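Local coordinates for ethyl tert-butyl ether degradation EthD protein (PDB 3BF4) that is of unknown function but belongs to the EthD family and folds as a ferredoxin-like domain, with an oxidoreductase role only tentatively assigned, at residues N24-Y29 with A112-I117; A33-A38 with A75-C80. The protein carries 3 engineered substitutions. One frame throughout, in Å; residues are numbered along the deposited sequence.

Contact 1. Residues N24-Y29 with A112-I117. With EDO (1,2-ethanediol), chain C.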
loop_
_atom_site.group_PDB
_atom_site.type_symbol
_atom_site.label_atom_id
_atom_site.label_comp_id
_atom_site.label_asym_id
_atom_site.label_seq_id
_atom_site.Cartn_x
_atom_site.Cartn_y
_atom_site.Cartn_z
ATOM N N ASN A 24 -5.378 3.647 2.578
ATOM C CA ASN A 24 -5.179 2.217 2.391
ATOM C C ASN A 24 -6.255 1.412 3.111
ATOM O O ASN A 24 -6.493 1.652 4.297
ATOM C CB ASN A 24 -3.827 1.814 3.003
ATOM C CG ASN A 24 -2.648 2.523 2.346
ATOM O OD1 ASN A 24 -2.427 2.371 1.160
ATOM N ND2 ASN A 24 -1.879 3.277 3.129
ATOM N N VAL A 25 -6.928 0.501 2.397
ATOM C CA VAL A 25 -7.886 -0.434 3.015
ATOM C C VAL A 25 -7.250 -1.799 2.756
ATOM O O VAL A 25 -6.971 -2.147 1.605
ATOM C CB VAL A 25 -9.284 -0.340 2.436
ATOM C CG1 VAL A 25 -10.239 -1.255 3.224
ATOM C CG2 VAL A 25 -9.772 1.105 2.461
HETATM N N MSE A 26 -6.990 -2.540 3.830
HETATM C CA MSE A 26 -6.225 -3.783 3.778
HETATM C C MSE A 26 -6.955 -4.889 4.530
HETATM O O MSE A 26 -7.136 -4.792 5.741
HETATM C CB MSE A 26 -4.848 -3.502 4.373
HETATM C CG MSE A 26 -4.159 -2.317 3.697
HETATM SE SE MSE A 26 -2.548 -1.708 4.544
HETATM C CE MSE A 26 -3.264 -1.185 6.284
ATOM N N TYR A 27 -7.377 -5.925 3.799
ATOM C CA TYR A 27 -8.171 -7.028 4.350
ATOM C C TYR A 27 -7.243 -8.170 4.707
ATOM O O TYR A 27 -6.714 -8.792 3.790
ATOM C CB TYR A 27 -9.218 -7.493 3.330
ATOM C CG TYR A 27 -10.253 -6.445 3.014
ATOM C CD1 TYR A 27 -11.490 -6.434 3.673
ATOM C CD2 TYR A 27 -9.999 -5.444 2.065
ATOM C CE1 TYR A 27 -12.460 -5.458 3.384
ATOM C CE2 TYR A 27 -10.949 -4.468 1.772
ATOM C CZ TYR A 27 -12.178 -4.474 2.436
ATOM O OH TYR A 27 -13.119 -3.515 2.146
ATOM N N PRO A 28 -7.031 -8.444 6.022
ATOM C CA PRO A 28 -6.143 -9.531 6.423
ATOM C C PRO A 28 -6.588 -10.897 5.889
ATOM O O PRO A 28 -7.798 -11.184 5.859
ATOM C CB PRO A 28 -6.242 -9.530 7.956
ATOM C CG PRO A 28 -6.730 -8.217 8.314
ATOM C CD PRO A 28 -7.616 -7.790 7.214
ATOM N N TYR A 29 -5.613 -11.690 5.442
ATOM C CA TYR A 29 -5.861 -13.039 4.944
ATOM C C TYR A 29 -6.223 -13.907 6.141
ATOM O O TYR A 29 -5.489 -13.924 7.128
ATOM C CB TYR A 29 -4.617 -13.613 4.244
ATOM C CG TYR A 29 -4.754 -15.041 3.715
ATOM C CD1 TYR A 29 -5.152 -15.294 2.392
ATOM C CD2 TYR A 29 -4.471 -16.141 4.533
ATOM C CE1 TYR A 29 -5.279 -16.619 1.899
ATOM C CE2 TYR A 29 -4.592 -17.465 4.056
ATOM C CZ TYR A 29 -4.997 -17.696 2.741
ATOM O OH TYR A 29 -5.111 -19.000 2.282
ATOM N N ALA A 112 -12.978 -7.842 8.510
ATOM C CA ALA A 112 -12.915 -6.440 8.941
ATOM C C ALA A 112 -11.559 -5.900 8.438
ATOM O O ALA A 112 -10.508 -6.445 8.814
ATOM C CB ALA A 112 -13.008 -6.321 10.471
ATOM N N PRO A 113 -11.572 -4.865 7.575
ATOM C CA PRO A 113 -10.309 -4.335 7.077
ATOM C C PRO A 113 -9.581 -3.426 8.064
ATOM O O PRO A 113 -10.178 -2.907 9.021
ATOM C CB PRO A 113 -10.732 -3.517 5.852
ATOM C CG PRO A 113 -12.096 -3.096 6.151
ATOM C CD PRO A 113 -12.723 -4.134 7.012
ATOM N N VAL A 114 -8.281 -3.287 7.826
ATOM C CA VAL A 114 -7.415 -2.351 8.537
ATOM C C VAL A 114 -7.367 -1.133 7.594
ATOM O O VAL A 114 -7.151 -1.289 6.388
ATOM C CB VAL A 114 -6.023 -2.935 8.790
ATOM C CG1 VAL A 114 -5.117 -1.923 9.499
ATOM C CG2 VAL A 114 -6.129 -4.225 9.612
ATOM N N LEU A 115 -7.633 0.052 8.142
ATOM C CA LEU A 115 -7.614 1.301 7.404
ATOM C C LEU A 115 -6.466 2.159 7.898
ATOM O O LEU A 115 -6.265 2.296 9.106
ATOM C CB LEU A 115 -8.945 2.047 7.550
ATOM C CG LEU A 115 -9.109 3.334 6.701
ATOM C CD1 LEU A 115 -10.553 3.515 6.217
ATOM C CD2 LEU A 115 -8.616 4.624 7.411
ATOM N N GLN A 116 -5.745 2.751 6.952
ATOM C CA GLN A 116 -4.630 3.637 7.231
ATOM C C GLN A 116 -4.591 4.820 6.279
ATOM O O GLN A 116 -4.819 4.650 5.090
ATOM C CB GLN A 116 -3.303 2.860 7.084
ATOM C CG GLN A 116 -2.049 3.735 7.138
ATOM C CD GLN A 116 -0.776 3.022 7.486
ATOM O OE1 GLN A 116 -0.781 1.971 8.116
ATOM N NE2 GLN A 116 0.341 3.652 7.152
ATOM N N ILE A 117 -4.234 5.982 6.817
ATOM C CA ILE A 117 -3.984 7.180 6.039
ATOM C C ILE A 117 -2.476 7.442 6.121
ATOM O O ILE A 117 -1.899 7.457 7.207
ATOM C CB ILE A 117 -4.787 8.399 6.536
ATOM C CG1 ILE A 117 -6.280 8.009 6.582
ATOM C CG2 ILE A 117 -4.511 9.615 5.618
ATOM C CD1 ILE A 117 -7.241 9.092 6.283
HETATM C C1 EDO C . -12.707 -0.328 -0.044
HETATM O O1 EDO C . -12.022 -1.460 0.527
HETATM C C2 EDO C . -13.649 0.365 0.945
HETATM O O2 EDO C . -14.123 -0.546 1.942
#

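Contact 2. Residues A33-A38 with A75-C80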
loop_
_atom_site.group_PDB
_atom_site.type_symbol
_atom_site.label_atom_id
_atom_site.label_comp_id
_atom_site.label_asym_id
_atom_site.label_seq_id
_atom_site.Cartn_x
_atom_site.Cartn_y
_atom_site.Cartn_z
ATOM N N ALA A 33 -11.769 -17.946 4.942
ATOM C CA ALA A 33 -12.730 -16.824 4.988
ATOM C C ALA A 33 -13.112 -16.341 3.594
ATOM O O ALA A 33 -12.323 -16.433 2.658
ATOM C CB ALA A 33 -12.179 -15.658 5.808
ATOM N N ARG A 34 -14.321 -15.806 3.486
ATOM C CA ARG A 34 -14.873 -15.338 2.216
ATOM C C ARG A 34 -14.338 -13.968 1.760
ATOM O O ARG A 34 -14.292 -13.024 2.549
ATOM C CB ARG A 34 -16.408 -15.259 2.339
ATOM C CG ARG A 34 -17.169 -14.797 1.085
ATOM C CD ARG A 34 -18.653 -14.914 1.291
ATOM N NE ARG A 34 -19.115 -14.076 2.405
ATOM C CZ ARG A 34 -19.612 -12.831 2.324
ATOM N NH1 ARG A 34 -19.767 -12.187 1.160
ATOM N NH2 ARG A 34 -19.978 -12.223 3.450
ATOM N N PHE A 35 -13.932 -13.890 0.490
ATOM C CA PHE A 35 -13.599 -12.623 -0.165
ATOM C C PHE A 35 -13.858 -12.715 -1.675
ATOM O O PHE A 35 -13.052 -13.295 -2.416
ATOM C CB PHE A 35 -12.177 -12.138 0.082
ATOM C CG PHE A 35 -11.992 -10.677 -0.274
ATOM C CD1 PHE A 35 -11.722 -10.275 -1.596
ATOM C CD2 PHE A 35 -12.135 -9.697 0.707
ATOM C CE1 PHE A 35 -11.586 -8.917 -1.924
ATOM C CE2 PHE A 35 -11.987 -8.339 0.396
ATOM C CZ PHE A 35 -11.715 -7.946 -0.917
ATOM N N ASP A 36 -14.972 -12.125 -2.114
ATOM C CA ASP A 36 -15.372 -12.103 -3.523
ATOM C C ASP A 36 -14.586 -10.981 -4.207
ATOM O O ASP A 36 -14.989 -9.825 -4.162
ATOM C CB ASP A 36 -16.896 -11.906 -3.633
ATOM C CG ASP A 36 -17.426 -11.984 -5.072
ATOM O OD1 ASP A 36 -16.646 -11.966 -6.048
ATOM O OD2 ASP A 36 -18.660 -12.045 -5.223
ATOM N N HIS A 37 -13.469 -11.342 -4.836
ATOM C CA HIS A 37 -12.607 -10.364 -5.525
ATOM C C HIS A 37 -13.279 -9.693 -6.728
ATOM O O HIS A 37 -12.951 -8.543 -7.027
ATOM C CB HIS A 37 -11.283 -10.992 -5.982
ATOM C CG HIS A 37 -10.422 -11.477 -4.863
ATOM N ND1 HIS A 37 -9.451 -10.691 -4.277
ATOM C CD2 HIS A 37 -10.377 -12.671 -4.225
ATOM C CE1 HIS A 37 -8.849 -11.380 -3.325
ATOM N NE2 HIS A 37 -9.391 -12.583 -3.272
ATOM N N ALA A 38 -14.196 -10.402 -7.403
ATOM C CA ALA A 38 -14.932 -9.866 -8.567
ATOM C C ALA A 38 -15.886 -8.746 -8.154
ATOM O O ALA A 38 -15.873 -7.677 -8.754
ATOM C CB ALA A 38 -15.712 -10.984 -9.309
ATOM N N ALA A 75 -0.124 -11.475 3.746
ATOM C CA ALA A 75 -0.669 -10.861 4.962
ATOM C C ALA A 75 -2.133 -10.445 4.725
ATOM O O ALA A 75 -3.000 -10.715 5.562
ATOM C CB ALA A 75 0.157 -9.640 5.373
ATOM N N PHE A 76 -2.375 -9.830 3.560
ATOM C CA PHE A 76 -3.668 -9.294 3.153
ATOM C C PHE A 76 -4.159 -9.970 1.882
ATOM O O PHE A 76 -3.435 -10.006 0.885
ATOM C CB PHE A 76 -3.549 -7.781 2.926
ATOM C CG PHE A 76 -3.035 -7.050 4.130
ATOM C CD1 PHE A 76 -3.862 -6.837 5.232
ATOM C CD2 PHE A 76 -1.705 -6.632 4.198
ATOM C CE1 PHE A 76 -3.387 -6.183 6.396
ATOM C CE2 PHE A 76 -1.211 -5.980 5.341
ATOM C CZ PHE A 76 -2.061 -5.753 6.450
ATOM N N VAL A 77 -5.372 -10.523 1.940
ATOM C CA VAL A 77 -6.014 -11.173 0.783
ATOM C C VAL A 77 -6.289 -10.153 -0.338
ATOM O O VAL A 77 -6.113 -10.451 -1.529
ATOM C CB VAL A 77 -7.338 -11.921 1.176
ATOM C CG1 VAL A 77 -8.428 -10.973 1.675
ATOM C CG2 VAL A 77 -7.848 -12.748 0.006
ATOM N N ALA A 78 -6.700 -8.954 0.061
ATOM C CA ALA A 78 -6.970 -7.866 -0.867
ATOM C C ALA A 78 -6.597 -6.534 -0.212
ATOM O O ALA A 78 -6.621 -6.405 1.020
ATOM C CB ALA A 78 -8.409 -7.890 -1.290
HETATM N N MSE A 79 -6.185 -5.581 -1.045
HETATM C CA MSE A 79 -5.852 -4.233 -0.612
HETATM C C MSE A 79 -6.266 -3.262 -1.696
HETATM O O MSE A 79 -6.321 -3.632 -2.858
HETATM C CB MSE A 79 -4.345 -4.058 -0.379
HETATM C CG MSE A 79 -3.722 -5.011 0.600
HETATM SE SE MSE A 79 -1.786 -4.771 0.686
HETATM C CE MSE A 79 -1.673 -2.951 1.343
ATOM N N CYS A 80 -6.620 -2.048 -1.298
ATOM C CA CYS A 80 -6.863 -0.952 -2.245
ATOM C C CYS A 80 -6.244 0.304 -1.675
ATOM O O CYS A 80 -5.864 0.343 -0.501
ATOM C CB CYS A 80 -8.348 -0.696 -2.513
ATOM S SG CYS A 80 -9.222 0.172 -1.197
#

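Contact 1. Residues N24-Y29 with A112-I117
Asn-24 and Met-26 pair with Gln-116 and Val-114 as the hydrogen-bonded couples of an antiparallel ladder, which joins the first and last strands of the ferredoxin-like sheet. Each couple closes a two-bond ring: Asn-24 N reaches Gln-116 O at 2.8 Å and nearly straight (171° at the hydrogen), and Val-114 N reaches Met-26 O at 2.8 Å. Between them sits the non-hydrogen-bonded pair Val-25 and Leu-115, with Leu-115 CA making a CA-H...O contact of 3.3 Å to Asn-24 O.

Where the ladder ends, Pro-113 leans on Tyr-27. Its CB lies over one face of the ring, a CH-pi contact 3.7 Å from the centroid, and meets Val-25 CG1 at 3.5 Å. The phenol OH hydrogen-bonds to O1 of an ethanediol (2.8 Å), probably from the crystallisation liquor, and to Tyr-108 OH. On the side of the sheet that carries Asn-24, Val-114 and Gln-116, selenomethionine Met-26 bends at its last torsion (chi3 -61°), turning CE to within 3.8 Å of Val-114 CG1. The side chains of Asn-24 and Gln-116 run side by side, their amide planes 78° apart. Asn-24 OD1 hydrogen-bonds to Lys-22 NZ and ND2 to Glu-62 OE1 of the second subunit, whose Phe-76 O takes Gln-116 NE2.

Strand 76-84 flanks strand 21-28 across from this ladder, and helix 87-103 packs against Ile-117, which pairs with a strand of the second subunit, continuing the sheet.

Contact 2. Residues A33-A38 with A75-C80
The imidazole of His-37 presents its edge to the carbonyl of Val-77, whose O lies in the ring plane 3.4 Å from CE1, while one of its faces is taken by the neighbouring Phe-35, with CD1 3.4 Å above the plane and over the ring centre. Phe-35 in turn meets the strand through its own ring: Ala-78 CB comes in obliquely, as close as 3.3 Å to CZ, a tight contact, and Val-77 CG1 approaches CD2 at 4.0 Å. The two aromatic groups therefore reach the strand together, the rim of the Phe-35 ring standing over the imidazole face.

Val-77 serves both. Its CG1 stands between the backbone N and the carbonyl carbon (chi1 65°), and this rotation splits the branches: CG1 is left for Phe-35, while CG2 lies 3.6 Å from His-37 NE2. No hydrogen bond crosses between the segments; apart from the His-37 CE1 approach to Val-77 O, the contact is apolar packing.

Asp-36 is the N-cap of helix 37-52; its OD1 takes a hydrogen bond from Tyr-39 N and a weak one from Ala-38 N. Segment 33-38 is thus the first strand-to-helix connection of the ferredoxin-like fold, leading from strand 21-28 into that helix and laid against the corner the chain turns at Val-77 in strand 76-84. Tyr-27, Tyr-40 and Tyr-108 meet the Phe-35 ring edge-to-face, and Lys-63 of strand 58-66 touches His-37.

In the fold
Both contacts reach the same four-stranded sheet, their centres about 10 Å apart, and neighbouring strands 21-28 and 76-84 tie them directly: Tyr-27 N probably hydrogen-bonds to Ala-78 O (2.9 Å). Both are partly buried. In contact 1, Asn-24, Met-26, Tyr-27 and Gln-116 are buried; of the four touching residues of contact 2, Ala-78 alone is. Contact 1 is a strand-to-strand ladder held by backbone bonds; contact 2 joins the loop and first turn of helix 37-52 to the corner at Val-77, chiefly by side-chain packing, and buries far less surface, 176 against 484 Å². Contact 1 reaches the second subunit through its own pairing residues, contact 2 through neighbours on segment 75-80.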